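Local coordinates for protein tartrate dehydrogenase/decarboxylase (Pseudomonas putida, PDB 3FLK) that oxidises (+)-tartrate with NAD to oxaloglycolate, converts meso-tartrate to D-glycerate and oxidatively decarboxylates D-malate to pyruvate, at residues E331-I334 against S338-P341; A32-L37 against H323-N328. The protein carries 1 engineered substitution. One frame throughout, in Å; residues are numbered along the deposited sequence.

Contact 1 (E331-I334 against S338-P341)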
loop_
_atom_site.group_PDB
_atom_site.type_symbol
_atom_site.label_atom_id
_atom_site.label_comp_id
_atom_site.label_asym_id
_atom_site.label_seq_id
_atom_site.Cartn_x
_atom_site.Cartn_y
_atom_site.Cartn_z
ATOM N N GLU A 331 -23.259 7.524 -14.424
ATOM C CA GLU A 331 -23.519 8.580 -13.435
ATOM C C GLU A 331 -24.981 8.614 -12.987
ATOM O O GLU A 331 -25.266 8.696 -11.791
ATOM C CB GLU A 331 -23.136 9.956 -13.994
ATOM C CG GLU A 331 -21.638 10.228 -14.089
ATOM C CD GLU A 331 -21.298 11.373 -15.042
ATOM O OE1 GLU A 331 -22.177 12.222 -15.320
ATOM O OE2 GLU A 331 -20.144 11.420 -15.521
ATOM N N ARG A 332 -25.894 8.549 -13.953
ATOM C CA ARG A 332 -27.336 8.630 -13.682
ATOM C C ARG A 332 -27.845 7.451 -12.856
ATOM O O ARG A 332 -28.607 7.630 -11.905
ATOM C CB ARG A 332 -28.122 8.752 -14.992
ATOM C CG ARG A 332 -28.003 10.121 -15.651
ATOM C CD ARG A 332 -28.589 10.119 -17.051
ATOM N NE ARG A 332 -28.583 11.455 -17.646
ATOM C CZ ARG A 332 -29.652 12.242 -17.745
ATOM N NH1 ARG A 332 -30.834 11.836 -17.294
ATOM N NH2 ARG A 332 -29.540 13.439 -18.303
ATOM N N VAL A 333 -27.404 6.251 -13.222
ATOM C CA VAL A 333 -27.783 5.020 -12.534
ATOM C C VAL A 333 -27.305 5.017 -11.072
ATOM O O VAL A 333 -28.050 4.619 -10.167
ATOM C CB VAL A 333 -27.285 3.785 -13.333
ATOM C CG1 VAL A 333 -27.042 2.587 -12.442
ATOM C CG2 VAL A 333 -28.274 3.446 -14.448
ATOM N N ILE A 334 -26.078 5.487 -10.849
ATOM C CA ILE A 334 -25.530 5.643 -9.497
ATOM C C ILE A 334 -26.345 6.659 -8.681
ATOM O O ILE A 334 -26.695 6.397 -7.526
ATOM C CB ILE A 334 -24.025 6.036 -9.526
ATOM C CG1 ILE A 334 -23.173 4.853 -10.005
ATOM C CG2 ILE A 334 -23.560 6.509 -8.153
ATOM C CD1 ILE A 334 -21.712 5.201 -10.309
ATOM N N SER A 338 -29.753 2.728 -8.575
ATOM C CA SER A 338 -29.931 1.492 -9.338
ATOM C C SER A 338 -28.603 0.735 -9.408
ATOM O O SER A 338 -28.006 0.581 -10.475
ATOM C CB SER A 338 -30.478 1.793 -10.735
ATOM O OG SER A 338 -31.767 2.380 -10.657
ATOM N N VAL A 339 -28.152 0.260 -8.252
ATOM C CA VAL A 339 -26.807 -0.300 -8.114
ATOM C C VAL A 339 -26.794 -1.602 -7.310
ATOM O O VAL A 339 -27.808 -2.001 -6.738
ATOM C CB VAL A 339 -25.819 0.736 -7.490
ATOM C CG1 VAL A 339 -25.491 1.839 -8.490
ATOM C CG2 VAL A 339 -26.384 1.329 -6.199
ATOM N N THR A 340 -25.638 -2.257 -7.285
ATOM C CA THR A 340 -25.451 -3.514 -6.563
ATOM C C THR A 340 -25.202 -3.269 -5.064
ATOM O O THR A 340 -24.985 -2.126 -4.658
ATOM C CB THR A 340 -24.304 -4.346 -7.194
ATOM O OG1 THR A 340 -23.204 -3.488 -7.521
ATOM C CG2 THR A 340 -24.787 -5.049 -8.459
ATOM N N PRO A 341 -25.257 -4.335 -4.234
ATOM C CA PRO A 341 -25.067 -4.216 -2.779
ATOM C C PRO A 341 -23.757 -3.566 -2.307
ATOM O O PRO A 341 -23.734 -2.984 -1.221
ATOM C CB PRO A 341 -25.144 -5.669 -2.301
ATOM C CG PRO A 341 -25.998 -6.342 -3.321
ATOM C CD PRO A 341 -25.558 -5.728 -4.614
#
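Val-333 and Ser-338 meet where the chain leaves helix 317-336. The amide N of Ser-338 donates to Val-333 O at 3.0 Å. This bond is bent, with 139° at the hydrogen, and the donor sits 19° from the carbonyl plane. Beside it, CG1 of Val-333 presses on Ser-338 O at 3.0 Å. That is tight for a carbon and an oxygen, and the exact distance is doubtful. CG1 lies anti to the backbone N, but chi1 of 153° is well off the ideal anti position. Ser-338 O is buried here and has no hydrogen-bond partner in the model. CB of Ser-338 lies 3.9 Å from Val-333 CG1. The backbone bond runs from residue i+5 back to residue i, a 6→1 bond of the kind expected at a Schellman-like helix C-terminus. Val-339 then turns CG1 back over this turn. Val-339 CG1 lies 3.9 Å from Ile-334 CA. It is also 4.1 Å from CG1 of Ile-334. The CB of Ile-334 points away from segment 338-341, and its side chain crosses that of Val-339 at a slant. Farther out, Val-333 packs on Ile-356 and Thr-359 of helix 349-361, and Ile-334 touches Val-116. Backbone bonds between Val-339 and Leu-347 hold the outgoing chain. The side chain of Val-339 lies about 10 Å from the bound NADH.

Contact 2 (A32-L37 against H323-N328). With SO4 (sulfate ion), chain J.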
loop_
_atom_site.group_PDB
_atom_site.type_symbol
_atom_site.label_atom_id
_atom_site.label_comp_id
_atom_site.label_asym_id
_atom_site.label_seq_id
_atom_site.Cartn_x
_atom_site.Cartn_y
_atom_site.Cartn_z
ATOM N N ALA A 32 -23.250 1.224 -29.554
ATOM C CA ALA A 32 -22.969 1.036 -30.979
ATOM C C ALA A 32 -24.186 1.373 -31.836
ATOM O O ALA A 32 -24.067 2.064 -32.850
ATOM C CB ALA A 32 -22.500 -0.385 -31.251
ATOM N N LEU A 33 -25.351 0.887 -31.412
ATOM C CA LEU A 33 -26.617 1.162 -32.088
ATOM C C LEU A 33 -26.932 2.660 -32.114
ATOM O O LEU A 33 -27.289 3.205 -33.157
ATOM C CB LEU A 33 -27.757 0.386 -31.414
ATOM C CG LEU A 33 -29.181 0.538 -31.965
ATOM C CD1 LEU A 33 -29.343 -0.167 -33.311
ATOM C CD2 LEU A 33 -30.198 0.017 -30.957
ATOM N N LYS A 34 -26.781 3.310 -30.962
ATOM C CA LYS A 34 -27.108 4.727 -30.790
ATOM C C LYS A 34 -26.245 5.662 -31.642
ATOM O O LYS A 34 -26.746 6.643 -32.190
ATOM C CB LYS A 34 -26.985 5.112 -29.312
ATOM C CG LYS A 34 -27.571 6.466 -28.956
ATOM C CD LYS A 34 -27.222 6.851 -27.530
ATOM C CE LYS A 34 -27.910 8.138 -27.113
ATOM N NZ LYS A 34 -29.359 7.928 -26.863
ATOM N N HIS A 35 -24.953 5.357 -31.742
ATOM C CA HIS A 35 -24.007 6.243 -32.426
ATOM C C HIS A 35 -23.508 5.696 -33.764
ATOM O O HIS A 35 -22.633 6.291 -34.396
ATOM C CB HIS A 35 -22.841 6.593 -31.495
ATOM C CG HIS A 35 -23.255 7.374 -30.290
ATOM N ND1 HIS A 35 -23.392 8.746 -30.304
ATOM C CD2 HIS A 35 -23.585 6.976 -29.038
ATOM C CE1 HIS A 35 -23.778 9.160 -29.109
ATOM N NE2 HIS A 35 -23.903 8.106 -28.323
ATOM N N GLY A 36 -24.078 4.572 -34.192
ATOM C CA GLY A 36 -23.758 3.977 -35.489
ATOM C C GLY A 36 -22.359 3.400 -35.589
ATOM O O GLY A 36 -21.747 3.427 -36.659
ATOM N N LEU A 37 -21.851 2.879 -34.475
ATOM C CA LEU A 37 -20.529 2.259 -34.450
ATOM C C LEU A 37 -20.607 0.845 -35.006
ATOM O O LEU A 37 -21.606 0.147 -34.815
ATOM C CB LEU A 37 -19.962 2.212 -33.025
ATOM C CG LEU A 37 -20.117 3.400 -32.070
ATOM C CD1 LEU A 37 -19.601 3.027 -30.690
ATOM C CD2 LEU A 37 -19.419 4.652 -32.585
ATOM N N HIS A 323 -18.474 7.064 -25.685
ATOM C CA HIS A 323 -17.793 7.078 -24.388
ATOM C C HIS A 323 -18.514 7.991 -23.401
ATOM O O HIS A 323 -18.833 7.578 -22.284
ATOM C CB HIS A 323 -16.329 7.523 -24.530
ATOM C CG HIS A 323 -15.685 7.893 -23.229
ATOM N ND1 HIS A 323 -15.755 9.162 -22.696
ATOM C CD2 HIS A 323 -14.973 7.153 -22.344
ATOM C CE1 HIS A 323 -15.112 9.189 -21.542
ATOM N NE2 HIS A 323 -14.627 7.983 -21.306
ATOM N N ASP A 324 -18.765 9.229 -23.827
ATOM C CA ASP A 324 -19.395 10.244 -22.985
ATOM C C ASP A 324 -20.803 9.846 -22.539
ATOM O O ASP A 324 -21.182 10.091 -21.395
ATOM C CB ASP A 324 -19.424 11.602 -23.704
ATOM C CG ASP A 324 -18.028 12.158 -23.988
ATOM O OD1 ASP A 324 -17.014 11.489 -23.675
ATOM O OD2 ASP A 324 -17.947 13.278 -24.539
ATOM N N ASP A 325 -21.567 9.232 -23.441
ATOM C CA ASP A 325 -22.921 8.765 -23.124
ATOM C C ASP A 325 -22.914 7.602 -22.139
ATOM O O ASP A 325 -23.810 7.488 -21.302
ATOM C CB ASP A 325 -23.679 8.373 -24.396
ATOM C CG ASP A 325 -24.258 9.576 -25.131
ATOM O OD1 ASP A 325 -24.080 10.721 -24.662
ATOM O OD2 ASP A 325 -24.897 9.370 -26.182
HETATM N N MSE A 326 -21.901 6.744 -22.242
HETATM C CA MSE A 326 -21.740 5.625 -21.316
HETATM C C MSE A 326 -21.430 6.106 -19.902
HETATM O O MSE A 326 -21.986 5.590 -18.934
HETATM C CB MSE A 326 -20.675 4.651 -21.821
HETATM C CG MSE A 326 -21.148 3.831 -23.006
HETATM SE SE MSE A 326 -19.818 2.642 -23.760
HETATM C CE MSE A 326 -19.711 1.353 -22.297
ATOM N N LEU A 327 -20.562 7.110 -19.795
ATOM C CA LEU A 327 -20.256 7.733 -18.509
ATOM C C LEU A 327 -21.470 8.461 -17.936
ATOM O O LEU A 327 -21.725 8.392 -16.738
ATOM C CB LEU A 327 -19.059 8.684 -18.628
ATOM C CG LEU A 327 -17.657 8.141 -18.310
ATOM C CD1 LEU A 327 -17.488 7.860 -16.811
ATOM C CD2 LEU A 327 -17.306 6.907 -19.139
ATOM N N ASN A 328 -22.208 9.148 -18.805
ATOM C CA ASN A 328 -23.462 9.805 -18.441
ATOM C C ASN A 328 -24.460 8.795 -17.869
ATOM O O ASN A 328 -25.051 9.032 -16.816
ATOM C CB ASN A 328 -24.056 10.524 -19.664
ATOM C CG ASN A 328 -25.141 11.537 -19.299
ATOM O OD1 ASN A 328 -25.656 11.555 -18.183
ATOM N ND2 ASN A 328 -25.493 12.385 -20.260
HETATM S S SO4 J . -13.276 8.989 -18.115
HETATM O O1 SO4 J . -12.227 8.786 -17.119
HETATM O O2 SO4 J . -12.751 9.787 -19.219
HETATM O O3 SO4 J . -13.732 7.702 -18.629
HETATM O O4 SO4 J . -14.393 9.700 -17.496
#
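His-35 meets Asp-325 from above the carboxylate, not within its plane. NE2 of His-35 donates to Asp-325 OD2 at 2.7 Å, and OD2 is approached 44° out of the carboxylate plane. The oxygen lies close to the ring plane of the histidine, at its edge, yet the bond is bent to 137°. It therefore leans toward CE1 of His-35, 3.1 Å from Asp-325 OD2. The side chain of Lys-34 crosses that of Asp-325 at about a right angle, with its CE 3.4 Å from Asp-325 OD2. A bend at chi4 (74°) turns its NZ aside to the backbone oxygens of Leu-360 and Leu-363. The ammonium would thus act on the carboxylate at most through space. Two residues before Asp-325, ND1 of His-323 donates almost straight to Asp-324 OD1 at 2.8 Å. NE2 of His-323 donates to O3 of a sulfate, probably from the crystallisation liquor, at 2.8 Å; Trp-303 and Arg-111 also hydrogen-bond this ion. CD2 of Leu-327 sits over one ring face, offset toward the rim. The selenomethionine Met-326 packs on Val-27, Leu-28 and Ala-31. The arrangement is a histidine-carboxylate hydrogen bond joining helices 17-35 and 317-336 at the surface of the isocitrate/isopropylmalate dehydrogenase fold.

Overall arrangement
Both contacts use helix 317-336, and their centres lie about 18 Å apart. Contact 2 takes a middle part of the helix and contact 1 its last turns. Contact 1 is buried and local, with only three residues between its segments. It relies on one backbone hydrogen bond and aliphatic carbons. Contact 2 lies at the surface and brings together parts of the chain 286 residues apart. It buries less area and works through charged and polar side chains. The two regions are linked by a hydrogen bond from Arg-332 NE to Asn-328 OD1. Neither contact lies at an annotated site, and neither is touched by the other subunit of the dimer.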